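PDB 1O9R: agrobacterium tumefaciens DPS from Agrobacterium tumefaciens, which protects DNA from oxidative damage without binding it, oxidising iron(II) with hydrogen peroxide and storing the iron(III) as a mineral inside a hollow dodecamer. Local coordinates for residues I19-E24 / D126-A131; A27-L32 / N119-A124; V74-T79 / A131-T136; E112-V117 / R145-S150. All blocks are in the same frame, centred on the assembly; numbering follows the deposited sequence.

How the contacts relate
All four contacts lie in one ferritin-like subunit and join its long helices 12-42, 48-75, 103-130 and 134-156. Contacts 1 and 2 follow each other along the same pair, 12-42 with 103-130; their centres are about 11 Å apart. Contact 3 joins the far end of helix 48-75 to the turn before helix 134-156 and shares Ala-131 with contact 1, about 8 Å away between centres. Contact 4 pairs helices 103-130 and 134-156. Its centre is about 8 Å from that of contact 2 and about 23 Å from that of contact 3. Along the chain contact 2 falls within the span of contact 1, while every other pair alternates. Together they join all four long helices of the bundle, the subunit from which the dodecameric shell is built.

Contact 1: I19-E24 / D126-A131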
loop_
_atom_site.group_PDB
_atom_site.type_symbol
_atom_site.label_atom_id
_atom_site.label_comp_id
_atom_site.label_asym_id
_atom_site.label_seq_id
_atom_site.Cartn_x
_atom_site.Cartn_y
_atom_site.Cartn_z
ATOM N N ILE A 19 -23.189 -22.373 22.901
ATOM C CA ILE A 19 -22.842 -23.174 21.722
ATOM C C ILE A 19 -24.072 -23.425 20.879
ATOM O O ILE A 19 -24.026 -23.340 19.647
ATOM C CB ILE A 19 -22.167 -24.495 22.198
ATOM C CG1 ILE A 19 -20.738 -24.125 22.689
ATOM C CG2 ILE A 19 -22.158 -25.530 21.070
ATOM C CD1 ILE A 19 -20.128 -25.324 23.433
ATOM N N GLY A 20 -25.242 -23.755 21.493
ATOM C CA GLY A 20 -26.450 -23.973 20.702
ATOM C C GLY A 20 -26.904 -22.756 19.911
ATOM O O GLY A 20 -27.262 -22.838 18.748
ATOM N N ILE A 21 -26.830 -21.581 20.571
ATOM C CA ILE A 21 -27.187 -20.320 19.919
ATOM C C ILE A 21 -26.227 -20.055 18.737
ATOM O O ILE A 21 -26.698 -19.634 17.674
ATOM C CB ILE A 21 -27.127 -19.176 20.933
ATOM C CG1 ILE A 21 -28.196 -19.369 22.048
ATOM C CG2 ILE A 21 -27.359 -17.827 20.274
ATOM C CD1 ILE A 21 -27.878 -18.417 23.209
ATOM N N LEU A 22 -24.947 -20.212 18.952
ATOM C CA LEU A 22 -23.944 -19.943 17.893
ATOM C C LEU A 22 -24.136 -20.922 16.744
ATOM O O LEU A 22 -24.171 -20.433 15.617
ATOM C CB LEU A 22 -22.564 -20.158 18.511
ATOM C CG LEU A 22 -22.093 -19.069 19.502
ATOM C CD1 LEU A 22 -20.980 -19.560 20.407
ATOM C CD2 LEU A 22 -21.609 -17.860 18.676
ATOM N N ASN A 23 -24.231 -22.252 16.996
ATOM C CA ASN A 23 -24.348 -23.129 15.819
ATOM C C ASN A 23 -25.663 -22.884 15.104
ATOM O O ASN A 23 -25.704 -23.084 13.876
ATOM C CB ASN A 23 -24.216 -24.593 16.274
ATOM C CG ASN A 23 -22.793 -25.091 16.207
ATOM O OD1 ASN A 23 -21.996 -24.642 15.349
ATOM N ND2 ASN A 23 -22.374 -26.025 17.055
ATOM N N GLU A 24 -26.739 -22.575 15.847
ATOM C CA GLU A 24 -27.976 -22.288 15.103
ATOM C C GLU A 24 -27.841 -21.091 14.198
ATOM O O GLU A 24 -28.191 -21.073 12.996
ATOM C CB GLU A 24 -29.066 -22.062 16.180
ATOM C CG GLU A 24 -30.400 -21.697 15.499
ATOM C CD GLU A 24 -31.412 -21.262 16.560
ATOM O OE1 GLU A 24 -31.273 -20.202 17.165
ATOM O OE2 GLU A 24 -32.328 -22.084 16.712
ATOM N N ASP A 126 -29.336 -10.926 22.975
ATOM C CA ASP A 126 -29.973 -10.956 24.346
ATOM C C ASP A 126 -29.891 -12.348 24.942
ATOM O O ASP A 126 -29.622 -12.453 26.168
ATOM C CB ASP A 126 -31.438 -10.557 24.175
ATOM C CG ASP A 126 -31.689 -9.157 23.692
ATOM O OD1 ASP A 126 -30.771 -8.295 23.666
ATOM O OD2 ASP A 126 -32.826 -8.841 23.281
ATOM N N ASP A 127 -30.055 -13.402 24.178
ATOM C CA ASP A 127 -29.952 -14.749 24.799
ATOM C C ASP A 127 -28.552 -15.002 25.343
ATOM O O ASP A 127 -28.365 -15.740 26.325
ATOM C CB ASP A 127 -30.380 -15.853 23.871
ATOM C CG ASP A 127 -31.867 -15.795 23.524
ATOM O OD1 ASP A 127 -32.351 -16.282 22.504
ATOM O OD2 ASP A 127 -32.608 -15.172 24.341
ATOM N N SER A 128 -27.521 -14.542 24.596
ATOM C CA SER A 128 -26.162 -14.732 25.068
ATOM C C SER A 128 -25.868 -13.914 26.317
ATOM O O SER A 128 -25.163 -14.470 27.208
ATOM C CB SER A 128 -25.145 -14.273 23.980
ATOM O OG SER A 128 -25.263 -15.044 22.834
ATOM N N ASP A 129 -26.346 -12.682 26.366
ATOM C CA ASP A 129 -26.179 -11.865 27.576
ATOM C C ASP A 129 -26.916 -12.543 28.745
ATOM O O ASP A 129 -26.412 -12.587 29.878
ATOM C CB ASP A 129 -26.888 -10.525 27.362
ATOM C CG ASP A 129 -26.994 -9.673 28.613
ATOM O OD1 ASP A 129 -28.098 -9.556 29.196
ATOM O OD2 ASP A 129 -25.975 -9.147 29.034
ATOM N N GLU A 130 -28.115 -13.056 28.483
ATOM C CA GLU A 130 -28.865 -13.708 29.588
ATOM C C GLU A 130 -28.113 -14.910 30.119
ATOM O O GLU A 130 -28.212 -15.221 31.329
ATOM C CB GLU A 130 -30.213 -14.101 29.010
ATOM C CG GLU A 130 -31.261 -12.992 29.060
ATOM C CD GLU A 130 -32.506 -13.512 28.349
ATOM O OE1 GLU A 130 -33.127 -14.438 28.905
ATOM O OE2 GLU A 130 -32.822 -13.095 27.212
ATOM N N ALA A 131 -27.349 -15.606 29.283
ATOM C CA ALA A 131 -26.542 -16.754 29.713
ATOM C C ALA A 131 -25.292 -16.294 30.449
ATOM O O ALA A 131 -24.604 -17.185 31.011
ATOM C CB ALA A 131 -26.184 -17.641 28.522
#
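Ile-21 is the one residue of 19-24 that touches 126-131, where it meets Asp-127 and Ser-128 and pushes the end of its side chain against the C-terminal part of helix 103-130. Its CD1 methyl lies 3.6 Å from CB of Asp-127, the shortest approach between 19-24 and 126-131, and the two side chains meet at a slant. The same methyl also sits 4.1 Å from the backbone N of Ser-128, so it also brushes the main chain between the two residues. The torsions explain the reach: CG1 stands opposite the carbonyl carbon (chi1 -64°), and CD1 then runs out in an extended arrangement (chi2 166°) toward the neighbouring helix. Here the first and third long helices of the ferritin-like four-helix bundle, 12-42 and 103-130, come together near one end of the bundle; the CA atoms of Ile-21 and Ser-128 are 7.7 Å apart. Asp-127 offers Ile-21 its methylene and keeps its carboxylate for another partner: OD1 forms a salt bridge with Lys-123, one turn back on its own helix. Ser-128 is buried, and its hydroxyl is satisfied within its helix by a bond to the carbonyl of Ala-124. That hydroxyl oxygen, OG of Ser-128, is 4.3 Å from CD1 of Ile-21, so the methyl meets a polar atom already engaged with the main chain. Phe-140 of helix 134-156 packs against both Ile-21 and Ser-128.

Contact 2: A27-L32 / N119-A124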
loop_
_atom_site.group_PDB
_atom_site.type_symbol
_atom_site.label_atom_id
_atom_site.label_comp_id
_atom_site.label_asym_id
_atom_site.label_seq_id
_atom_site.Cartn_x
_atom_site.Cartn_y
_atom_site.Cartn_z
ATOM N N ALA A 27 -25.658 -21.643 10.942
ATOM C CA ALA A 27 -26.280 -22.321 9.766
ATOM C C ALA A 27 -27.062 -21.309 8.924
ATOM O O ALA A 27 -26.992 -21.373 7.678
ATOM C CB ALA A 27 -27.264 -23.413 10.260
ATOM N N SER A 28 -27.817 -20.416 9.542
ATOM C CA SER A 28 -28.554 -19.421 8.737
ATOM C C SER A 28 -27.655 -18.383 8.123
ATOM O O SER A 28 -27.982 -17.850 7.058
ATOM C CB SER A 28 -29.651 -18.773 9.588
ATOM O OG SER A 28 -30.718 -19.706 9.823
ATOM N N VAL A 29 -26.526 -18.050 8.774
ATOM C CA VAL A 29 -25.586 -17.063 8.187
ATOM C C VAL A 29 -24.888 -17.711 7.002
ATOM O O VAL A 29 -24.733 -17.040 5.951
ATOM C CB VAL A 29 -24.540 -16.700 9.272
ATOM C CG1 VAL A 29 -23.328 -15.965 8.651
ATOM C CG2 VAL A 29 -25.163 -15.815 10.379
ATOM N N ILE A 30 -24.481 -18.983 7.077
ATOM C CA ILE A 30 -23.907 -19.623 5.890
ATOM C C ILE A 30 -24.923 -19.685 4.759
ATOM O O ILE A 30 -24.614 -19.427 3.571
ATOM C CB ILE A 30 -23.375 -21.019 6.208
ATOM C CG1 ILE A 30 -22.178 -20.920 7.184
ATOM C CG2 ILE A 30 -22.975 -21.811 4.962
ATOM C CD1 ILE A 30 -21.748 -22.234 7.848
ATOM N N ASP A 31 -26.179 -20.095 5.060
ATOM C CA ASP A 31 -27.202 -20.138 3.978
ATOM C C ASP A 31 -27.340 -18.758 3.382
ATOM O O ASP A 31 -27.389 -18.600 2.151
ATOM C CB ASP A 31 -28.481 -20.690 4.641
ATOM C CG ASP A 31 -29.630 -20.890 3.674
ATOM O OD1 ASP A 31 -29.577 -20.572 2.476
ATOM O OD2 ASP A 31 -30.683 -21.412 4.080
ATOM N N LEU A 32 -27.407 -17.699 4.218
ATOM C CA LEU A 32 -27.536 -16.357 3.665
ATOM C C LEU A 32 -26.335 -15.980 2.797
ATOM O O LEU A 32 -26.538 -15.279 1.808
ATOM C CB LEU A 32 -27.712 -15.336 4.832
ATOM C CG LEU A 32 -28.207 -13.957 4.354
ATOM C CD1 LEU A 32 -29.663 -14.127 3.875
ATOM C CD2 LEU A 32 -28.188 -12.975 5.508
ATOM N N ASN A 119 -32.903 -10.418 12.488
ATOM C CA ASN A 119 -33.701 -10.526 13.720
ATOM C C ASN A 119 -33.326 -11.723 14.555
ATOM O O ASN A 119 -33.329 -11.648 15.799
ATOM C CB ASN A 119 -35.186 -10.606 13.258
ATOM C CG ASN A 119 -35.658 -9.286 12.696
ATOM O OD1 ASN A 119 -35.154 -8.190 12.957
ATOM N ND2 ASN A 119 -36.723 -9.287 11.879
ATOM N N MET A 120 -32.796 -12.782 13.921
ATOM C CA MET A 120 -32.280 -13.895 14.697
ATOM C C MET A 120 -31.044 -13.447 15.507
ATOM O O MET A 120 -30.883 -13.850 16.684
ATOM C CB MET A 120 -31.817 -14.997 13.754
ATOM C CG MET A 120 -30.918 -16.102 14.205
ATOM S SD MET A 120 -30.664 -17.369 12.911
ATOM C CE MET A 120 -32.235 -17.034 11.970
ATOM N N ILE A 121 -30.160 -12.689 14.862
ATOM C CA ILE A 121 -28.925 -12.272 15.557
ATOM C C ILE A 121 -29.266 -11.242 16.597
ATOM O O ILE A 121 -28.604 -11.270 17.665
ATOM C CB ILE A 121 -27.983 -11.693 14.472
ATOM C CG1 ILE A 121 -27.503 -12.794 13.509
ATOM C CG2 ILE A 121 -26.827 -10.968 15.145
ATOM C CD1 ILE A 121 -26.774 -13.978 14.094
ATOM N N ARG A 122 -30.277 -10.386 16.432
ATOM C CA ARG A 122 -30.704 -9.455 17.456
ATOM C C ARG A 122 -31.109 -10.211 18.733
ATOM O O ARG A 122 -30.746 -9.864 19.861
ATOM C CB ARG A 122 -31.888 -8.615 16.932
ATOM C CG ARG A 122 -32.320 -7.414 17.751
ATOM C CD ARG A 122 -33.524 -6.615 17.192
ATOM N NE ARG A 122 -33.735 -6.744 15.749
ATOM C CZ ARG A 122 -32.865 -6.146 14.908
ATOM N NH1 ARG A 122 -31.932 -5.285 15.350
ATOM N NH2 ARG A 122 -32.974 -6.363 13.603
ATOM N N LYS A 123 -31.900 -11.308 18.550
ATOM C CA LYS A 123 -32.301 -12.123 19.717
ATOM C C LYS A 123 -31.105 -12.849 20.313
ATOM O O LYS A 123 -31.011 -13.021 21.533
ATOM C CB LYS A 123 -33.363 -13.142 19.215
ATOM C CG LYS A 123 -33.848 -14.021 20.400
ATOM C CD LYS A 123 -35.077 -14.808 19.918
ATOM C CE LYS A 123 -35.648 -15.558 21.128
ATOM N NZ LYS A 123 -34.838 -16.743 21.501
ATOM N N ALA A 124 -30.138 -13.297 19.479
ATOM C CA ALA A 124 -28.956 -13.976 19.977
ATOM C C ALA A 124 -28.154 -13.086 20.906
ATOM O O ALA A 124 -27.549 -13.653 21.841
ATOM C CB ALA A 124 -28.081 -14.497 18.814
#
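Ser-28 and Met-120 meet through the thioether end of the methionine, whose SD lies 3.7 Å from CB of Ser-28. Met-120 gets there on an extended start, CG opposite the backbone N (chi1 163°). The bend that follows at chi3 (-24°) lays CE alongside, 3.7 Å from OG of Ser-28, so sulfur and methyl lie near both atoms of the small side chain. Beside this pair is a looser apolar contact, CG2 of Val-29 to CD1 of Ile-121 at 4.4 Å. No hydrogen bond joins 27-32 to 119-124. The serine hydroxyl is instead bonded to the backbone N of Lys-92, in the chain that follows helix 84-90. Ile-121 also touches Phe-140, Ser-144 and Leu-147 of helix 134-156. Farther round helix 103-130, Arg-122 NH2 donates to OD1 of Asn-119 at 2.9 Å, in the plane of both groups, and the arginine also forms salt bridges with Asp-148 and with Asp-9 of a second subunit. Side-chain packing of this kind between antiparallel long helices builds the core of the ferritin-like four-helix bundle.

Contact 3: V74-T79 / A131-T136; sequences VQLGGT and AGDPTT
Leu-76 holds CG opposite its carbonyl carbon (chi1 -60°) and continues extended (chi2 179°), while Asp-133 carries CG opposite its backbone N (chi1 -175°); the two side chains approach from opposite directions. They meet at CD1 of Leu-76, which lies 3.9 Å from OD2 of Asp-133 and 4.2 Å from OG1 of Thr-136. A leucine methyl thus rests against a polar group that is already engaged. Asp-133 is the N-cap of helix 134-156: its OD1 accepts from the backbone N of Thr-136 at 3.1 Å, nearly straight, although the donor comes from well above the carboxylate plane. OG1 of Thr-136 lies beside OD2 at a distance too short to be taken at face value. Arg-72 adds a salt bridge to OD1 and a hydrogen bond to OG1 of Thr-136, so OD1 takes both the capping N-H and the arginine. Both segments also turn on a glycine: Gly-77 and Gly-132, each at positive phi, close Schellman motifs at the ends of helices 48-75 and 103-130. The contact sits at one end of the bundle, where the end of helix 48-75 faces the start of helix 134-156, with Val-18 of helix 12-42 packed against Leu-76, Asp-133 and Thr-136.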
loop_
_atom_site.group_PDB
_atom_site.type_symbol
_atom_site.label_atom_id
_atom_site.label_comp_id
_atom_site.label_asym_id
_atom_site.label_seq_id
_atom_site.Cartn_x
_atom_site.Cartn_y
_atom_site.Cartn_z
ATOM N N VAL A 74 -15.930 -23.166 19.067
ATOM C CA VAL A 74 -14.780 -24.005 19.417
ATOM C C VAL A 74 -14.033 -23.491 20.622
ATOM O O VAL A 74 -13.505 -24.282 21.417
ATOM C CB VAL A 74 -13.859 -24.183 18.180
ATOM C CG1 VAL A 74 -14.725 -24.872 17.073
ATOM C CG2 VAL A 74 -13.304 -23.004 17.470
ATOM N N GLN A 75 -13.964 -22.169 20.771
ATOM C CA GLN A 75 -13.352 -21.583 21.952
ATOM C C GLN A 75 -14.043 -22.109 23.213
ATOM O O GLN A 75 -13.352 -22.227 24.234
ATOM C CB GLN A 75 -13.478 -20.051 21.937
ATOM C CG GLN A 75 -12.513 -19.427 20.908
ATOM C CD GLN A 75 -12.941 -18.027 20.560
ATOM O OE1 GLN A 75 -13.443 -17.269 21.366
ATOM N NE2 GLN A 75 -12.823 -17.663 19.267
ATOM N N LEU A 76 -15.336 -22.316 23.166
ATOM C CA LEU A 76 -16.104 -22.792 24.336
ATOM C C LEU A 76 -16.033 -24.296 24.430
ATOM O O LEU A 76 -16.792 -24.783 25.316
ATOM C CB LEU A 76 -17.490 -22.193 24.284
ATOM C CG LEU A 76 -17.554 -20.660 24.317
ATOM C CD1 LEU A 76 -19.015 -20.229 24.230
ATOM C CD2 LEU A 76 -16.872 -20.109 25.564
ATOM N N GLY A 77 -15.269 -25.016 23.639
ATOM C CA GLY A 77 -15.142 -26.471 23.796
ATOM C C GLY A 77 -16.106 -27.212 22.890
ATOM O O GLY A 77 -16.186 -28.445 23.044
ATOM N N GLY A 78 -16.888 -26.562 22.056
ATOM C CA GLY A 78 -17.837 -27.238 21.163
ATOM C C GLY A 78 -17.198 -27.576 19.815
ATOM O O GLY A 78 -16.019 -27.374 19.538
ATOM N N THR A 79 -18.090 -28.061 18.969
ATOM C CA THR A 79 -17.783 -28.400 17.569
ATOM C C THR A 79 -18.571 -27.463 16.672
ATOM O O THR A 79 -19.800 -27.386 16.714
ATOM C CB THR A 79 -18.197 -29.857 17.294
ATOM O OG1 THR A 79 -17.446 -30.700 18.187
ATOM C CG2 THR A 79 -17.867 -30.222 15.850
ATOM N N ALA A 131 -27.349 -15.606 29.283
ATOM C CA ALA A 131 -26.542 -16.754 29.713
ATOM C C ALA A 131 -25.292 -16.294 30.449
ATOM O O ALA A 131 -24.604 -17.185 31.011
ATOM C CB ALA A 131 -26.184 -17.641 28.522
ATOM N N GLY A 132 -24.962 -15.016 30.567
ATOM C CA GLY A 132 -23.790 -14.591 31.300
ATOM C C GLY A 132 -22.529 -14.581 30.442
ATOM O O GLY A 132 -21.411 -14.644 30.954
ATOM N N ASP A 133 -22.718 -14.419 29.121
ATOM C CA ASP A 133 -21.544 -14.447 28.209
ATOM C C ASP A 133 -21.495 -13.162 27.398
ATOM O O ASP A 133 -21.883 -13.135 26.173
ATOM C CB ASP A 133 -21.641 -15.696 27.339
ATOM C CG ASP A 133 -20.417 -15.905 26.446
ATOM O OD1 ASP A 133 -19.510 -15.043 26.497
ATOM O OD2 ASP A 133 -20.414 -16.933 25.731
ATOM N N PRO A 134 -21.076 -12.055 27.934
ATOM C CA PRO A 134 -21.005 -10.808 27.185
ATOM C C PRO A 134 -19.978 -10.893 26.066
ATOM O O PRO A 134 -20.152 -10.099 25.111
ATOM C CB PRO A 134 -20.645 -9.733 28.211
ATOM C CG PRO A 134 -20.389 -10.427 29.469
ATOM C CD PRO A 134 -20.705 -11.877 29.364
ATOM N N THR A 135 -18.966 -11.730 26.104
ATOM C CA THR A 135 -18.012 -11.845 25.003
ATOM C C THR A 135 -18.703 -12.358 23.754
ATOM O O THR A 135 -18.620 -11.816 22.639
ATOM C CB THR A 135 -16.819 -12.685 25.396
ATOM O OG1 THR A 135 -16.206 -11.941 26.487
ATOM C CG2 THR A 135 -15.826 -12.883 24.269
ATOM N N THR A 136 -19.514 -13.410 23.911
ATOM C CA THR A 136 -20.264 -13.944 22.803
ATOM C C THR A 136 -21.339 -12.934 22.409
ATOM O O THR A 136 -21.601 -12.700 21.232
ATOM C CB THR A 136 -21.003 -15.248 23.174
ATOM O OG1 THR A 136 -19.990 -16.196 23.394
ATOM C CG2 THR A 136 -21.965 -15.639 22.027
#

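Contact 4: E112-V117 / R145-S150; sequences ERYGEV and RDLDKS
Leu-147 and Val-117 form the apolar heart of this contact, their side chains crossing at about a right angle. Both methyls of the leucine share one valine methyl: CG1 of Val-117 is 4.0 Å from CD2 of Leu-147 and equally far from its CD1. With CG1 opposite the backbone N (chi1 178°), Val-117 presents that methyl to Leu-147. Leu-147 also reaches the aromatic ring of Tyr-114, with CD2 4.3 Å from CD1 of the tyrosine, and Ser-150 joins from one turn on, its CB 3.9 Å from CE1 of the same ring. Both groups approach the ring obliquely. The segments are neighbouring helices of the ferritin-like bundle, 103-130 and 134-156, which run antiparallel at 152° with short-segment axes 9.4 Å apart; the CA atoms of Tyr-114 and Leu-147 come within 7.1 Å. Leu-32 of helix 12-42 touches both Tyr-114 and Val-117. The polar bonds lie within or beyond the two segments. Ser-150 OG turns back on its own helix and donates to the carbonyl O of Asp-146 at 2.9 Å; that oxygen also takes the backbone N-H of Ser-150, the two donors arriving from opposite faces of the carbonyl plane. The tyrosine hydroxyl is paired with that of Thr-36, and the ring meets Phe-58 of helix 48-75 with planes at about 50°. At the interface with a second subunit, Asp-148 pairs with Arg-72 of that subunit, and Lys-149 with its Glu-71, an iron ligand.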
loop_
_atom_site.group_PDB
_atom_site.type_symbol
_atom_site.label_atom_id
_atom_site.label_comp_id
_atom_site.label_asym_id
_atom_site.label_seq_id
_atom_site.Cartn_x
_atom_site.Cartn_y
_atom_site.Cartn_z
ATOM N N GLU A 112 -36.363 -10.523 2.618
ATOM C CA GLU A 112 -36.979 -11.446 3.566
ATOM C C GLU A 112 -35.931 -12.211 4.374
ATOM O O GLU A 112 -36.106 -12.401 5.580
ATOM C CB GLU A 112 -37.920 -12.430 2.846
ATOM C CG GLU A 112 -39.191 -11.793 2.304
ATOM C CD GLU A 112 -40.181 -12.822 1.750
ATOM O OE1 GLU A 112 -39.922 -14.062 1.743
ATOM O OE2 GLU A 112 -41.252 -12.312 1.335
ATOM N N ARG A 113 -34.885 -12.659 3.683
ATOM C CA ARG A 113 -33.887 -13.538 4.351
ATOM C C ARG A 113 -32.983 -12.701 5.229
ATOM O O ARG A 113 -32.576 -13.173 6.291
ATOM C CB ARG A 113 -33.208 -14.433 3.296
ATOM C CG ARG A 113 -34.247 -15.449 2.747
ATOM C CD ARG A 113 -33.726 -16.082 1.452
ATOM N NE ARG A 113 -34.719 -17.073 0.960
ATOM C CZ ARG A 113 -35.827 -16.719 0.316
ATOM N NH1 ARG A 113 -36.180 -15.491 0.054
ATOM N NH2 ARG A 113 -36.714 -17.691 -0.091
ATOM N N TYR A 114 -32.515 -11.576 4.705
ATOM C CA TYR A 114 -31.700 -10.703 5.536
ATOM C C TYR A 114 -32.457 -10.236 6.770
ATOM O O TYR A 114 -31.882 -10.155 7.863
ATOM C CB TYR A 114 -31.221 -9.439 4.736
ATOM C CG TYR A 114 -29.888 -9.710 4.040
ATOM C CD1 TYR A 114 -28.740 -9.093 4.558
ATOM C CD2 TYR A 114 -29.826 -10.466 2.903
ATOM C CE1 TYR A 114 -27.520 -9.348 3.871
ATOM C CE2 TYR A 114 -28.636 -10.748 2.254
ATOM C CZ TYR A 114 -27.510 -10.152 2.784
ATOM O OH TYR A 114 -26.277 -10.427 2.172
ATOM N N GLY A 115 -33.773 -9.940 6.649
ATOM C CA GLY A 115 -34.571 -9.571 7.810
ATOM C C GLY A 115 -34.621 -10.696 8.853
ATOM O O GLY A 115 -34.434 -10.470 10.044
ATOM N N GLU A 116 -34.829 -11.926 8.328
ATOM C CA GLU A 116 -34.872 -13.053 9.287
ATOM C C GLU A 116 -33.557 -13.255 10.017
ATOM O O GLU A 116 -33.500 -13.423 11.256
ATOM C CB GLU A 116 -35.309 -14.343 8.557
ATOM C CG GLU A 116 -36.782 -14.186 8.165
ATOM C CD GLU A 116 -37.243 -15.215 7.182
ATOM O OE1 GLU A 116 -38.470 -15.317 6.919
ATOM O OE2 GLU A 116 -36.376 -15.926 6.638
ATOM N N VAL A 117 -32.438 -13.158 9.289
ATOM C CA VAL A 117 -31.142 -13.352 9.962
ATOM C C VAL A 117 -30.795 -12.146 10.847
ATOM O O VAL A 117 -30.329 -12.360 11.981
ATOM C CB VAL A 117 -30.053 -13.546 8.894
ATOM C CG1 VAL A 117 -28.678 -13.710 9.603
ATOM C CG2 VAL A 117 -30.359 -14.825 8.100
ATOM N N ARG A 145 -24.860 -5.113 13.914
ATOM C CA ARG A 145 -24.672 -3.807 13.292
ATOM C C ARG A 145 -24.520 -3.920 11.780
ATOM O O ARG A 145 -25.148 -3.175 11.000
ATOM C CB ARG A 145 -23.344 -3.225 13.825
ATOM C CG ARG A 145 -23.656 -2.591 15.171
ATOM C CD ARG A 145 -22.501 -1.931 15.837
ATOM N NE ARG A 145 -21.995 -0.831 14.972
ATOM C CZ ARG A 145 -20.904 -0.183 15.374
ATOM N NH1 ARG A 145 -20.281 -0.367 16.516
ATOM N NH2 ARG A 145 -20.457 0.758 14.502
ATOM N N ASP A 146 -23.775 -4.931 11.296
ATOM C CA ASP A 146 -23.635 -5.052 9.813
ATOM C C ASP A 146 -24.925 -5.629 9.226
ATOM O O ASP A 146 -25.264 -5.232 8.100
ATOM C CB ASP A 146 -22.442 -5.966 9.503
ATOM C CG ASP A 146 -21.098 -5.229 9.647
ATOM O OD1 ASP A 146 -20.090 -5.988 9.803
ATOM O OD2 ASP A 146 -21.103 -3.992 9.641
ATOM N N LEU A 147 -25.628 -6.565 9.880
ATOM C CA LEU A 147 -26.881 -7.092 9.271
ATOM C C LEU A 147 -27.888 -5.983 9.196
ATOM O O LEU A 147 -28.641 -5.950 8.186
ATOM C CB LEU A 147 -27.405 -8.264 10.110
ATOM C CG LEU A 147 -26.651 -9.570 9.779
ATOM C CD1 LEU A 147 -26.700 -10.510 10.978
ATOM C CD2 LEU A 147 -27.278 -10.138 8.491
ATOM N N ASP A 148 -28.058 -5.176 10.239
ATOM C CA ASP A 148 -29.077 -4.128 10.181
ATOM C C ASP A 148 -28.757 -3.095 9.138
ATOM O O ASP A 148 -29.685 -2.555 8.528
ATOM C CB ASP A 148 -29.243 -3.465 11.581
ATOM C CG ASP A 148 -30.086 -4.297 12.526
ATOM O OD1 ASP A 148 -30.307 -3.729 13.643
ATOM O OD2 ASP A 148 -30.515 -5.415 12.246
ATOM N N LYS A 149 -27.463 -2.779 8.970
ATOM C CA LYS A 149 -27.130 -1.807 7.889
ATOM C C LYS A 149 -27.348 -2.464 6.520
ATOM O O LYS A 149 -27.827 -1.709 5.650
ATOM C CB LYS A 149 -25.662 -1.358 8.112
ATOM C CG LYS A 149 -25.191 -0.416 7.029
ATOM C CD LYS A 149 -23.822 0.200 7.379
ATOM C CE LYS A 149 -23.383 1.062 6.186
ATOM N NZ LYS A 149 -22.212 1.905 6.623
ATOM N N SER A 150 -26.975 -3.709 6.369
ATOM C CA SER A 150 -27.196 -4.355 5.055
ATOM C C SER A 150 -28.680 -4.459 4.721
ATOM O O SER A 150 -29.119 -4.220 3.592
ATOM C CB SER A 150 -26.541 -5.720 5.013
ATOM O OG SER A 150 -25.150 -5.664 5.284
#